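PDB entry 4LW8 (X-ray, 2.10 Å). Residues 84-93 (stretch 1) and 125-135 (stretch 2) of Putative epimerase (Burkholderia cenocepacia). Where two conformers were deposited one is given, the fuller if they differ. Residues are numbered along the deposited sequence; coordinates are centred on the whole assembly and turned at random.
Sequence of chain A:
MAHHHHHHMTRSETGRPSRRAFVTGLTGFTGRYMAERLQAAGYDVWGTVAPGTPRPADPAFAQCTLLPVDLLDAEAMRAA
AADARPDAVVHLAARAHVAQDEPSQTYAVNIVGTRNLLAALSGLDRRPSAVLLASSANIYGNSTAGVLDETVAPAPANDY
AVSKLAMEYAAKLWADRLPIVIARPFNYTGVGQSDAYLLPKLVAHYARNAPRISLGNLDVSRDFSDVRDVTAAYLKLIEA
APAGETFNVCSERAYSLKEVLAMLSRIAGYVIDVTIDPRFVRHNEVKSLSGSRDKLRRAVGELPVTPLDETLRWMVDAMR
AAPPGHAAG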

ATOM      1  N   ALA A  84       6.280  19.160 -21.636  1.00 29.09           N
ATOM      2  CA  ALA A  84       7.244  18.140 -22.029  1.00 28.16           C
ATOM      3  C   ALA A  84       6.698  17.203 -23.121  1.00 28.91           C
ATOM      4  O   ALA A  84       7.441  16.774 -23.994  1.00 33.52           O
ATOM      5  N   ARG A  85       5.408  16.878 -23.054  1.00 28.60           N
ATOM      6  CA  ARG A  85       4.759  16.003 -24.042  1.00 24.42           C
ATOM      7  C   ARG A  85       5.543  14.709 -24.311  1.00 24.56           C
ATOM      8  O   ARG A  85       5.811  14.373 -25.455  1.00 30.14           O
ATOM      9  N   PRO A  86       5.921  13.983 -23.259  1.00 22.80           N
ATOM     10  CA  PRO A  86       6.848  12.878 -23.514  1.00 30.50           C
ATOM     11  C   PRO A  86       6.245  11.689 -24.254  1.00 29.34           C
ATOM     12  O   PRO A  86       5.059  11.413 -24.109  1.00 30.10           O
ATOM     13  N   ASP A  87       7.067  11.005 -25.045  1.00 27.80           N
ATOM     14  CA  ASP A  87       6.694   9.684 -25.520  0.58 27.23           C
ATOM     15  C   ASP A  87       7.124   8.610 -24.515  1.00 26.56           C
ATOM     16  O   ASP A  87       6.490   7.567 -24.415  1.00 29.03           O
ATOM     17  N   ALA A  88       8.191   8.867 -23.767  1.00 27.49           N
ATOM     18  CA  ALA A  88       8.675   7.923 -22.747  1.00 32.24           C
ATOM     19  C   ALA A  88       8.820   8.607 -21.391  1.00 25.62           C
ATOM     20  O   ALA A  88       9.283   9.739 -21.306  1.00 23.61           O
ATOM     21  N   VAL A  89       8.415   7.917 -20.332  1.00 23.34           N
ATOM     22  CA  VAL A  89       8.514   8.464 -18.988  1.00 19.88           C
ATOM     23  C   VAL A  89       9.254   7.486 -18.085  1.00 23.27           C
ATOM     24  O   VAL A  89       8.975   6.291 -18.111  1.00 24.81           O
ATOM     25  N   VAL A  90      10.200   7.984 -17.294  1.00 21.86           N
ATOM     26  CA  VAL A  90      10.825   7.146 -16.282  1.00 26.29           C
ATOM     27  C   VAL A  90      10.658   7.839 -14.943  1.00 24.86           C
ATOM     28  O   VAL A  90      11.123   8.953 -14.741  1.00 23.34           O
ATOM     29  N   HIS A  91       9.966   7.176 -14.034  1.00 22.78           N
ATOM     30  CA  HIS A  91       9.671   7.758 -12.734  1.00 23.10           C
ATOM     31  C   HIS A  91      10.675   7.268 -11.696  1.00 24.46           C
ATOM     32  O   HIS A  91      10.568   6.148 -11.218  1.00 27.41           O
ATOM     33  N   LEU A  92      11.654   8.110 -11.377  1.00 23.65           N
ATOM     34  CA  LEU A  92      12.727   7.744 -10.443  1.00 29.55           C
ATOM     35  C   LEU A  92      12.610   8.473  -9.112  1.00 27.22           C
ATOM     36  O   LEU A  92      13.200   8.052  -8.123  1.00 30.93           O
ATOM     37  N   ALA A  93      11.889   9.595  -9.107  1.00 27.07           N
ATOM     38  CA  ALA A  93      11.812  10.450  -7.920  1.00 40.25           C
ATOM     39  C   ALA A  93      11.051   9.753  -6.801  1.00 46.39           C
ATOM     40  O   ALA A  93       9.919   9.313  -6.993  1.00 51.19           O
ATOM     41  N   ASP A 125      -3.084  15.236 -24.410  1.00 43.88           N
ATOM     42  CA  ASP A 125      -3.736  14.983 -25.691  1.00 52.91           C
ATOM     43  C   ASP A 125      -3.161  13.729 -26.326  1.00 47.61           C
ATOM     44  O   ASP A 125      -3.877  12.915 -26.898  1.00 43.68           O
ATOM     45  N   ARG A 126      -1.845  13.600 -26.245  1.00 39.28           N
ATOM     46  CA  ARG A 126      -1.175  12.402 -26.716  1.00 39.85           C
ATOM     47  C   ARG A 126      -0.506  11.757 -25.510  1.00 40.79           C
ATOM     48  O   ARG A 126       0.382  12.345 -24.901  1.00 37.19           O
ATOM     49  N   ARG A 127      -0.941  10.558 -25.155  1.00 43.05           N
ATOM     50  CA  ARG A 127      -0.400   9.894 -23.985  1.00 45.64           C
ATOM     51  C   ARG A 127       0.891   9.187 -24.372  1.00 40.71           C
ATOM     52  O   ARG A 127       1.047   8.775 -25.517  1.00 32.98           O
ATOM     53  N   PRO A 128       1.832   9.065 -23.424  1.00 33.33           N
ATOM     54  CA  PRO A 128       3.126   8.438 -23.729  1.00 33.54           C
ATOM     55  C   PRO A 128       2.985   6.981 -24.175  1.00 36.70           C
ATOM     56  O   PRO A 128       1.998   6.334 -23.833  1.00 34.71           O
ATOM     57  N   SER A 129       3.944   6.482 -24.951  1.00 32.24           N
ATOM     58  CA  SER A 129       3.934   5.093 -25.413  0.60 32.67           C
ATOM     59  C   SER A 129       4.432   4.139 -24.323  1.00 35.32           C
ATOM     60  O   SER A 129       4.187   2.929 -24.372  1.00 32.45           O
ATOM     61  N   ALA A 130       5.153   4.681 -23.342  1.00 26.23           N
ATOM     62  CA  ALA A 130       5.692   3.855 -22.258  1.00 23.47           C
ATOM     63  C   ALA A 130       5.948   4.681 -21.002  1.00 21.97           C
ATOM     64  O   ALA A 130       6.582   5.743 -21.060  1.00 27.54           O
ATOM     65  N   VAL A 131       5.435   4.189 -19.878  1.00 25.93           N
ATOM     66  CA  VAL A 131       5.628   4.810 -18.576  1.00 25.66           C
ATOM     67  C   VAL A 131       6.276   3.791 -17.638  1.00 26.02           C
ATOM     68  O   VAL A 131       5.638   2.852 -17.215  1.00 26.64           O
ATOM     69  N   LEU A 132       7.549   3.978 -17.324  1.00 26.70           N
ATOM     70  CA  LEU A 132       8.275   3.044 -16.480  1.00 23.90           C
ATOM     71  C   LEU A 132       8.346   3.585 -15.064  1.00 24.64           C
ATOM     72  O   LEU A 132       8.878   4.667 -14.834  1.00 20.21           O
ATOM     73  N   LEU A 133       7.805   2.840 -14.114  1.00 19.80           N
ATOM     74  CA  LEU A 133       7.874   3.258 -12.723  1.00 21.04           C
ATOM     75  C   LEU A 133       8.930   2.442 -11.986  1.00 25.42           C
ATOM     76  O   LEU A 133       8.949   1.214 -12.069  1.00 23.53           O
ATOM     77  N   ALA A 134       9.809   3.116 -11.256  1.00 24.60           N
ATOM     78  CA  ALA A 134      10.800   2.398 -10.468  1.00 20.97           C
ATOM     79  C   ALA A 134      10.227   2.068  -9.101  1.00 21.64           C
ATOM     80  O   ALA A 134      10.097   2.938  -8.250  1.00 24.01           O
ATOM     81  N   SER A 135       9.873   0.803  -8.895  1.00 23.67           N
ATOM     82  CA  SER A 135       9.546   0.311  -7.568  1.00 22.08           C
ATOM     83  C   SER A 135      10.859  -0.116  -6.932  1.00 26.52           C
ATOM     84  O   SER A 135      11.907   0.510  -7.150  1.00 23.33           O
TER

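Side-chain packing between residues 84-93 and 125-135, two segments of one chain whose strands, the first ending at His91 and the second spanning 130-134, run side by side in parallel. The shortest polar contact between side chains joins Asp87 and Ser129: Ser129 OG donates to Asp87 OD1 at 2.5 Å. Asp87 (chi1 t, chi2 55°) leaves its backbone sideways, but its carboxylate comes nearer to the second stretch; Ser129, chi1 m, also leaves sideways and meets it. Both residues were deposited in two conformers, and this description applies to the one given. The backbones close the same corner, since Ser129 N donates to Asp87 O at 2.8 Å and Ala130 N adds a weak bond to that oxygen at 3.4 Å.

Arg126 is the long polar arm of the second stretch. Its CA-to-CB bond points toward the first stretch, and chi angles of t, t, p and -109° carry the guanidinium to the turn that follows the helix, where Arg126 NH2 donates to Arg85 O at 3.1 Å. The carbonyl lies at the guanidinium edge, near its plane, where an N-H can reach it. Asp87 OD1 stays 4.6 Å from Arg126 NH2, too far for a salt bridge, but water 2 links the two side chains: it donates to Asp87 OD1 at 2.4 Å and accepts from Arg126 NE at 2.9 Å, while its other hydrogen goes to Arg127 O at 3.0 Å. Water 1 joins backbone carbonyls, donating to Pro86 O at 3.0 Å and to Arg126 O at 2.5 Å. The side chains of Arg85 (m, t, m, -73°) and Arg127 (m, t, t, 171°) make no hydrogen bonds across the contact; the CA-to-CB bond of Arg127 points away from the first stretch.

Beyond this polar end the backbone ladder takes over. Val89 N to Ala130 O (2.9 Å), Leu132 N to Val89 O (2.8 Å), His91 N to Leu132 O (2.8 Å) and Ala134 N to His91 O (3.1 Å) hold the strands in register, so paired residues send their side chains to the same face. Val89, Val131, His91 and Leu133 share one face. There Val89, chi1 t, sets CB 4.2 Å from CG1 of Val131 (also t), and its CG2 lies 4.2 Å from CB of Pro128, whose ring is C-gamma endo. Farther along, His91 (t, chi2 42°) places CB 3.5 Å from CD2 of Leu133 (m, t), whose end leans nearer to the first stretch; both ring nitrogens of His91 are hydrogen-bonded elsewhere in the structure.

Ala88, Ala130, Val90 and Leu132 occupy the other face. The two alanines offer only methyl groups, whereas Val90 (t) and Leu132 (t, p) approach at 4.3 Å between Val90 CG1 and Leu132 CD2, an apolar contact between buried side chains. Past the paired residues, Leu92 (m, t) starts away from the second stretch, yet its end comes nearer, and Leu92 CD2 lies 4.0 Å from Ala134 CB.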

ATOM      1  CB  ALA A  84       7.686  17.332 -20.799  1.00 27.31           C
ATOM      2  CB  ARG A  85       4.541  16.735 -25.361  1.00 30.81           C
ATOM      3  CG  ARG A  85       3.431  17.754 -25.285  1.00 47.52           C
ATOM      4  CD  ARG A  85       2.999  18.253 -26.651  1.00 52.40           C
ATOM      5  NE  ARG A  85       4.031  19.014 -27.352  1.00 56.41           N
ATOM      6  CZ  ARG A  85       4.411  20.252 -27.034  1.00 58.01           C
ATOM      7  NH1 ARG A  85       3.876  20.883 -25.982  1.00 52.15           N
ATOM      8  NH2 ARG A  85       5.351  20.851 -27.762  1.00 42.09           N
ATOM      9  CB  PRO A  86       7.248  12.454 -22.098  1.00 26.30           C
ATOM     10  CG  PRO A  86       6.024  12.733 -21.300  1.00 25.22           C
ATOM     11  CD  PRO A  86       5.497  14.027 -21.845  1.00 21.36           C
ATOM     12  CB  ASP A  87       7.310   9.387 -26.888  0.58 31.91           C
ATOM     13  CG  ASP A  87       6.707   8.160 -27.537  0.58 37.56           C
ATOM     14  OD1 ASP A  87       5.462   8.118 -27.696  0.58 31.86           O
ATOM     15  OD2 ASP A  87       7.476   7.238 -27.883  0.58 44.23           O
ATOM     16  CB  ALA A  88      10.009   7.313 -23.163  1.00 32.01           C
ATOM     17  CB  VAL A  89       7.109   8.768 -18.391  1.00 25.96           C
ATOM     18  CG1 VAL A  89       7.222   9.237 -16.944  1.00 22.26           C
ATOM     19  CG2 VAL A  89       6.375   9.810 -19.240  1.00 26.18           C
ATOM     20  CB  VAL A  90      12.316   6.870 -16.557  1.00 27.55           C
ATOM     21  CG1 VAL A  90      12.874   5.874 -15.509  1.00 19.53           C
ATOM     22  CG2 VAL A  90      12.502   6.292 -17.936  1.00 23.08           C
ATOM     23  CB  HIS A  91       8.253   7.396 -12.331  1.00 20.87           C
ATOM     24  CG  HIS A  91       7.844   7.908 -10.983  1.00 24.29           C
ATOM     25  ND1 HIS A  91       8.152   9.167 -10.533  1.00 23.58           N
ATOM     26  CD2 HIS A  91       7.123   7.309  -9.998  1.00 27.74           C
ATOM     27  CE1 HIS A  91       7.636   9.335  -9.319  1.00 19.47           C
ATOM     28  NE2 HIS A  91       7.009   8.227  -8.980  1.00 27.24           N
ATOM     29  CB  LEU A  92      14.106   8.051 -11.052  1.00 23.95           C
ATOM     30  CG  LEU A  92      14.392   7.369 -12.395  1.00 30.09           C
ATOM     31  CD1 LEU A  92      15.697   7.884 -13.007  1.00 22.60           C
ATOM     32  CD2 LEU A  92      14.413   5.847 -12.237  1.00 20.74           C
ATOM     33  CB  ALA A  93      11.156  11.789  -8.267  1.00 32.38           C
ATOM     34  CB  ASP A 125      -3.563  16.182 -26.635  1.00 58.50           C
ATOM     35  CG  ASP A 125      -4.333  17.413 -26.172  1.00 64.67           C
ATOM     36  OD1 ASP A 125      -5.299  17.258 -25.396  1.00 72.03           O
ATOM     37  OD2 ASP A 125      -3.981  18.536 -26.597  1.00 64.53           O
ATOM     38  CB  ARG A 126      -0.156  12.729 -27.810  1.00 44.62           C
ATOM     39  CG  ARG A 126       0.302  11.527 -28.635  1.00 58.53           C
ATOM     40  CD  ARG A 126       1.517  11.868 -29.506  1.00 66.55           C
ATOM     41  NE  ARG A 126       2.759  11.772 -28.743  1.00 79.77           N
ATOM     42  CZ  ARG A 126       3.502  12.815 -28.378  1.00 81.26           C
ATOM     43  NH1 ARG A 126       3.141  14.048 -28.722  1.00 87.97           N
ATOM     44  NH2 ARG A 126       4.610  12.625 -27.674  1.00 70.44           N
ATOM     45  CB  ARG A 127      -1.425   8.920 -23.402  1.00 44.58           C
ATOM     46  CG  ARG A 127      -2.560   9.624 -22.650  1.00 46.09           C
ATOM     47  CD  ARG A 127      -3.720   8.671 -22.394  1.00 48.75           C
ATOM     48  NE  ARG A 127      -4.843   9.319 -21.721  1.00 56.91           N
ATOM     49  CZ  ARG A 127      -6.035   8.753 -21.541  1.00 63.05           C
ATOM     50  NH1 ARG A 127      -6.261   7.526 -21.996  1.00 67.42           N
ATOM     51  NH2 ARG A 127      -7.004   9.416 -20.920  1.00 58.09           N
ATOM     52  CB  PRO A 128       3.903   8.551 -22.406  1.00 25.73           C
ATOM     53  CG  PRO A 128       2.874   8.832 -21.365  1.00 30.90           C
ATOM     54  CD  PRO A 128       1.736   9.529 -22.033  1.00 23.97           C
ATOM     55  CB  SER A 129       4.799   4.933 -26.670  0.60 29.51           C
ATOM     56  OG  SER A 129       4.404   5.823 -27.695  0.60 30.59           O
ATOM     57  CB  ALA A 130       6.966   3.169 -22.700  1.00 24.30           C
ATOM     58  CB  VAL A 131       4.293   5.288 -17.986  1.00 25.64           C
ATOM     59  CG1 VAL A 131       4.497   5.985 -16.628  1.00 18.10           C
ATOM     60  CG2 VAL A 131       3.577   6.202 -18.977  1.00 26.36           C
ATOM     61  CB  LEU A 132       9.693   2.814 -17.008  1.00 24.46           C
ATOM     62  CG  LEU A 132      10.574   1.874 -16.174  1.00 27.68           C
ATOM     63  CD1 LEU A 132      10.000   0.448 -16.119  1.00 26.53           C
ATOM     64  CD2 LEU A 132      11.983   1.865 -16.716  1.00 26.98           C
ATOM     65  CB  LEU A 133       6.512   3.100 -12.058  1.00 19.38           C
ATOM     66  CG  LEU A 133       5.353   3.734 -12.843  1.00 25.32           C
ATOM     67  CD1 LEU A 133       4.030   3.503 -12.156  1.00 18.84           C
ATOM     68  CD2 LEU A 133       5.561   5.215 -13.037  1.00 25.99           C
ATOM     69  CB  ALA A 134      12.096   3.223 -10.339  1.00 18.48           C
ATOM     70  CB  SER A 135       8.544  -0.847  -7.635  1.00 22.21           C
ATOM     71  OG  SER A 135       8.111  -1.249  -6.344  1.00 25.71           O
TER
HETATM   72  O   HOH W   1       2.740  13.090 -24.865  1.00 47.17           O
HETATM   73  O   HOH W   2       3.322   9.260 -27.425  1.00 48.48           O